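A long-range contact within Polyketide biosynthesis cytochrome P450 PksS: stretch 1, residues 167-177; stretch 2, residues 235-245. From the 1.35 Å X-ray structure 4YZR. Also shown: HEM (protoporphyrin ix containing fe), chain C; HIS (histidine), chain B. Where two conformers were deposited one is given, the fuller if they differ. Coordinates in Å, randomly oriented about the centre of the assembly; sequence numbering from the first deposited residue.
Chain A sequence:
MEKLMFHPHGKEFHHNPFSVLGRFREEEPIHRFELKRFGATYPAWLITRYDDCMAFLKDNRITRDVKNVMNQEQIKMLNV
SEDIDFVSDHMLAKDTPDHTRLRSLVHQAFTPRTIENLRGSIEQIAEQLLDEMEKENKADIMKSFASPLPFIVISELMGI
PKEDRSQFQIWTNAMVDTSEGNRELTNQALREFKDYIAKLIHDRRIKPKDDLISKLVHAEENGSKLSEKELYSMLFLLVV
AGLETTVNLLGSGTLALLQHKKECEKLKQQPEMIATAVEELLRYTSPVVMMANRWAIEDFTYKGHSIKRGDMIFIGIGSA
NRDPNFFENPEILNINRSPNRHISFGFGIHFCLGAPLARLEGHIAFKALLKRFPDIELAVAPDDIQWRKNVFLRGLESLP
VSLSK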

# COMPACT_ATOMS: atom_id res chain seq x y z
N GLN A 167 7.90 -16.90 12.66
CA GLN A 167 8.62 -15.88 13.29
C GLN A 167 8.64 -14.56 12.45
O GLN A 167 8.54 -13.45 12.99
CB GLN A 167 10.06 -16.36 13.60
CG GLN A 167 10.92 -15.33 14.24
CD GLN A 167 10.45 -14.92 15.62
OE1 GLN A 167 10.58 -15.72 16.59
NE2 GLN A 167 9.89 -13.80 15.77
N PHE A 168 8.88 -14.75 11.15
CA PHE A 168 8.88 -13.57 10.27
C PHE A 168 7.54 -12.78 10.32
O PHE A 168 7.62 -11.58 10.39
CB PHE A 168 9.21 -14.05 8.86
CG PHE A 168 9.59 -12.95 7.89
CD1 PHE A 168 10.79 -12.32 8.05
CD2 PHE A 168 8.77 -12.60 6.89
CE1 PHE A 168 11.20 -11.32 7.15
CE2 PHE A 168 9.15 -11.59 5.97
CZ PHE A 168 10.31 -10.95 6.14
N GLN A 169 6.47 -13.50 10.45
CA GLN A 169 5.13 -12.91 10.57
C GLN A 169 5.09 -12.12 11.84
O GLN A 169 4.58 -10.96 11.89
CB GLN A 169 4.06 -13.96 10.47
CG GLN A 169 2.64 -13.28 10.50
CD GLN A 169 1.63 -14.23 9.93
OE1 GLN A 169 1.46 -15.34 10.42
NE2 GLN A 169 1.00 -13.83 8.82
N ILE A 170 5.55 -12.65 12.96
CA ILE A 170 5.52 -11.89 14.21
C ILE A 170 6.32 -10.65 14.11
O ILE A 170 5.84 -9.56 14.49
CB ILE A 170 6.00 -12.74 15.44
CG1 ILE A 170 5.10 -13.93 15.62
CG2 ILE A 170 6.14 -11.91 16.70
CD1 ILE A 170 5.70 -14.98 16.63
N TRP A 171 7.54 -10.67 13.58
CA TRP A 171 8.33 -9.50 13.49
C TRP A 171 7.69 -8.43 12.57
O TRP A 171 7.69 -7.27 12.90
CB TRP A 171 9.71 -9.79 12.96
CG TRP A 171 10.61 -10.53 13.86
CD1 TRP A 171 10.76 -10.36 15.20
CD2 TRP A 171 11.62 -11.44 13.43
NE1 TRP A 171 11.78 -11.22 15.65
CE2 TRP A 171 12.33 -11.87 14.58
CE3 TRP A 171 11.98 -11.96 12.20
CZ2 TRP A 171 13.39 -12.81 14.50
CZ3 TRP A 171 13.06 -12.90 12.15
CH2 TRP A 171 13.72 -13.28 13.25
N THR A 172 7.23 -8.91 11.40
CA THR A 172 6.72 -7.94 10.37
C THR A 172 5.47 -7.29 10.86
O THR A 172 5.24 -6.08 10.62
CB THR A 172 6.61 -8.56 9.02
OG1 THR A 172 5.73 -9.68 9.07
CG2 THR A 172 7.99 -8.92 8.45
N ASN A 173 4.61 -8.02 11.58
CA ASN A 173 3.46 -7.40 12.22
C ASN A 173 3.82 -6.38 13.29
O ASN A 173 3.26 -5.25 13.40
CB ASN A 173 2.54 -8.43 12.82
CG ASN A 173 1.73 -9.15 11.85
OD1 ASN A 173 1.66 -8.81 10.67
ND2 ASN A 173 1.16 -10.24 12.30
N ALA A 174 4.76 -6.71 14.16
CA ALA A 174 5.14 -5.81 15.24
C ALA A 174 5.86 -4.62 14.76
O ALA A 174 5.75 -3.49 15.33
CB ALA A 174 5.98 -6.59 16.26
N MET A 175 6.66 -4.74 13.70
CA MET A 175 7.56 -3.67 13.38
C MET A 175 6.89 -2.43 12.71
O MET A 175 7.56 -1.42 12.63
CB MET A 175 8.75 -4.21 12.54
CG MET A 175 8.39 -4.42 11.09
SD MET A 175 9.74 -5.33 10.32
CE MET A 175 9.22 -5.14 8.63
N VAL A 176 5.66 -2.60 12.28
CA VAL A 176 4.73 -1.56 11.63
C VAL A 176 3.60 -1.12 12.53
O VAL A 176 2.63 -0.39 12.08
CB VAL A 176 4.06 -2.06 10.31
CG1 VAL A 176 5.16 -2.48 9.36
CG2 VAL A 176 3.10 -3.19 10.41
N ASP A 177 3.62 -1.55 13.77
CA ASP A 177 2.55 -1.15 14.70
C ASP A 177 2.46 0.38 14.82
O ASP A 177 3.49 1.03 15.02
CB ASP A 177 2.85 -1.76 16.07
CG ASP A 177 1.70 -1.56 17.05
OD1 ASP A 177 1.64 -0.45 17.61
OD2 ASP A 177 0.91 -2.52 17.22
N LEU A 235 15.06 -3.50 1.86
CA LEU A 235 14.28 -4.72 2.16
C LEU A 235 13.19 -4.39 3.17
O LEU A 235 12.07 -4.92 3.07
CB LEU A 235 15.21 -5.77 2.71
CG LEU A 235 16.08 -6.35 1.60
CD1 LEU A 235 17.12 -7.24 2.29
CD2 LEU A 235 15.30 -7.11 0.59
N PHE A 236 13.45 -3.50 4.12
CA PHE A 236 12.44 -3.01 5.03
C PHE A 236 11.24 -2.43 4.25
O PHE A 236 10.07 -2.81 4.43
CB PHE A 236 12.97 -2.00 6.00
CG PHE A 236 11.93 -1.35 6.88
CD1 PHE A 236 11.32 -2.04 7.91
CD2 PHE A 236 11.54 -0.05 6.60
CE1 PHE A 236 10.32 -1.42 8.67
CE2 PHE A 236 10.55 0.56 7.39
CZ PHE A 236 9.94 -0.15 8.35
N LEU A 237 11.55 -1.51 3.34
CA LEU A 237 10.49 -0.84 2.60
C LEU A 237 9.67 -1.83 1.77
O LEU A 237 8.46 -1.83 1.70
CB LEU A 237 11.11 0.22 1.69
CG LEU A 237 10.07 0.97 0.82
CD1 LEU A 237 8.94 1.60 1.63
CD2 LEU A 237 10.99 1.92 0.02
N LEU A 238 10.38 -2.75 1.07
CA LEU A 238 9.70 -3.71 0.22
C LEU A 238 8.77 -4.68 0.99
O LEU A 238 7.66 -5.01 0.62
CB LEU A 238 10.69 -4.53 -0.57
CG LEU A 238 11.48 -3.74 -1.63
CD1 LEU A 238 12.62 -4.55 -2.19
CD2 LEU A 238 10.62 -3.24 -2.78
N VAL A 239 9.32 -5.17 2.13
CA VAL A 239 8.53 -6.04 2.96
C VAL A 239 7.32 -5.28 3.52
O VAL A 239 6.21 -5.87 3.42
CB VAL A 239 9.38 -6.63 4.09
CG1 VAL A 239 8.50 -7.31 5.15
CG2 VAL A 239 10.38 -7.59 3.54
N VAL A 240 7.47 -4.10 4.04
CA VAL A 240 6.32 -3.36 4.60
C VAL A 240 5.21 -3.18 3.50
O VAL A 240 4.02 -3.55 3.68
CB VAL A 240 6.77 -2.09 5.18
CG1 VAL A 240 5.62 -1.13 5.45
CG2 VAL A 240 7.54 -2.34 6.47
N ALA A 241 5.65 -2.88 2.30
CA ALA A 241 4.70 -2.67 1.09
C ALA A 241 4.00 -3.84 0.66
O ALA A 241 2.74 -3.86 0.45
CB ALA A 241 5.44 -2.00 -0.00
N GLY A 242 4.69 -4.95 0.61
CA GLY A 242 4.15 -6.19 0.20
C GLY A 242 3.17 -6.86 1.09
O GLY A 242 2.50 -7.85 0.73
N LEU A 243 3.10 -6.39 2.31
CA LEU A 243 2.26 -6.90 3.34
C LEU A 243 0.90 -6.23 3.59
O LEU A 243 -0.14 -6.80 3.22
CB LEU A 243 3.01 -7.14 4.62
CG LEU A 243 4.12 -8.18 4.47
CD1 LEU A 243 4.84 -8.42 5.77
CD2 LEU A 243 3.61 -9.54 3.88
N GLU A 244 0.83 -5.06 4.19
CA GLU A 244 -0.45 -4.64 4.83
C GLU A 244 -1.17 -3.95 3.66
O GLU A 244 -2.39 -4.12 3.49
CB GLU A 244 -0.27 -3.73 6.03
CG GLU A 244 -1.55 -3.08 6.58
CD GLU A 244 -1.29 -2.36 7.90
OE1 GLU A 244 -2.31 -1.90 8.47
OE2 GLU A 244 -0.15 -2.16 8.31
N THR A 245 -0.53 -3.15 2.87
CA THR A 245 -1.23 -2.39 1.88
C THR A 245 -1.76 -3.30 0.72
O THR A 245 -2.91 -3.16 0.26
CB THR A 245 -0.40 -1.17 1.46
OG1 THR A 245 0.92 -1.60 1.06
CG2 THR A 245 -0.39 -0.28 2.54
CHA HEM C . 5.46 3.63 -3.22
CHB HEM C . 0.80 2.36 -3.04
CHC HEM C . 2.09 -2.33 -3.10
CHD HEM C . 6.71 -1.02 -3.12
C1A HEM C . 4.09 3.70 -3.15
C2A HEM C . 3.24 4.90 -3.16
C3A HEM C . 1.99 4.54 -3.05
C4A HEM C . 1.96 3.07 -3.06
CMA HEM C . 0.80 5.41 -2.90
CAA HEM C . 3.78 6.34 -3.14
CBA HEM C . 3.97 6.85 -1.79
CGA HEM C . 4.47 8.35 -1.62
O1A HEM C . 4.44 8.74 -0.40
O2A HEM C . 4.74 8.88 -2.63
C1B HEM C . 0.75 0.97 -3.03
C2B HEM C . -0.44 0.17 -3.06
C3B HEM C . -0.12 -1.15 -3.08
C4B HEM C . 1.34 -1.18 -3.05
CMB HEM C . -1.76 0.77 -3.09
CAB HEM C . -0.93 -2.35 -3.09
CBB HEM C . -2.16 -2.33 -3.49
C1C HEM C . 3.46 -2.44 -3.15
C2C HEM C . 4.25 -3.61 -3.18
C3C HEM C . 5.60 -3.24 -3.18
C4C HEM C . 5.60 -1.81 -3.11
CMC HEM C . 3.63 -4.97 -3.35
CAC HEM C . 6.78 -4.08 -3.22
CBC HEM C . 6.82 -5.28 -2.77
C1D HEM C . 6.81 0.35 -3.13
C2D HEM C . 8.04 1.09 -3.07
C3D HEM C . 7.68 2.41 -3.13
C4D HEM C . 6.21 2.48 -3.23
CMD HEM C . 9.45 0.52 -3.06
CAD HEM C . 8.58 3.61 -3.14
CBD HEM C . 8.96 4.03 -4.53
CGD HEM C . 9.99 5.20 -4.63
O1D HEM C . 10.12 5.89 -3.61
O2D HEM C . 10.52 5.36 -5.74
NA HEM C . 3.25 2.63 -3.18
NB HEM C . 1.81 0.10 -3.08
NC HEM C . 4.30 -1.36 -3.13
ND HEM C . 5.71 1.18 -3.20
FE HEM C . 3.78 0.64 -3.21
CG HIS B . 3.29 0.86 1.00
ND1 HIS B . 4.57 1.42 0.89
CD2 HIS B . 2.92 0.51 -0.25
CE1 HIS B . 4.90 1.42 -0.39
NE2 HIS B . 3.90 0.85 -1.08
O HOH W 1 0.37 -0.28 10.15

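Two helices meet here almost at right angles, their axes 10.8 Å apart at closest approach and inclined by 91°. No direct hydrogen bond joins the stretches; what holds them is a small apolar patch, with a water at one end. It buries 334 Å², both sides summed. Phe-168, Thr-172, Met-175, Phe-236 and Val-239 are buried; Val-176, Val-240, Leu-243 and Glu-244 remain partly exposed.

Along stretch 2, contact begins at Phe-236. Its CA-to-CB bond points sideways, but with chi1 in the t well the ring comes nearer to stretch 1, and CD1 lies 3.8 Å from CE of Met-175. The sulfur of Met-175 also sits at the edge of this ring. A long, unbranched methionine suits the site: its p, t, t side chain reaches across, so that the same CE lies 3.9 Å from Val-240 CG2 and 4.2 Å from Val-239 CG1.

Leu-237 and Leu-238 lie out of reach of stretch 1 and pack near the heme. Val-239 points toward stretch 1, compact and branched. Its CG1 is 3.7 Å from Thr-172 CG2, the methyl of an equally compact residue, and 4.2 Å from Phe-168 CZ, so this one methyl meets three residues. Val-240 extends the patch, its CG2 packing 3.7 Å from Val-176 CG1. The CA atoms of Val-240 and Thr-172, 7.4 Å apart, are the nearest pair across the stretches.

Ala-241 is out of reach of stretch 1 and lies against the heme, its CB 3.1 Å from HEM C4C. The helix then widens into a pi-type turn. Leu-243 points toward stretch 1, its branched apolar end bringing CD1 to 3.6 Å from Thr-172 OG1, a van der Waals contact.

Glu-244, extended throughout, ends the contact. Its OE2 is 4.0 Å from Val-176 CG2, and its carboxylate suits water 1, which bridges the stretches by donating to Glu-244 OE2 (2.7 Å from the water O) and Val-176 O (3.0 Å).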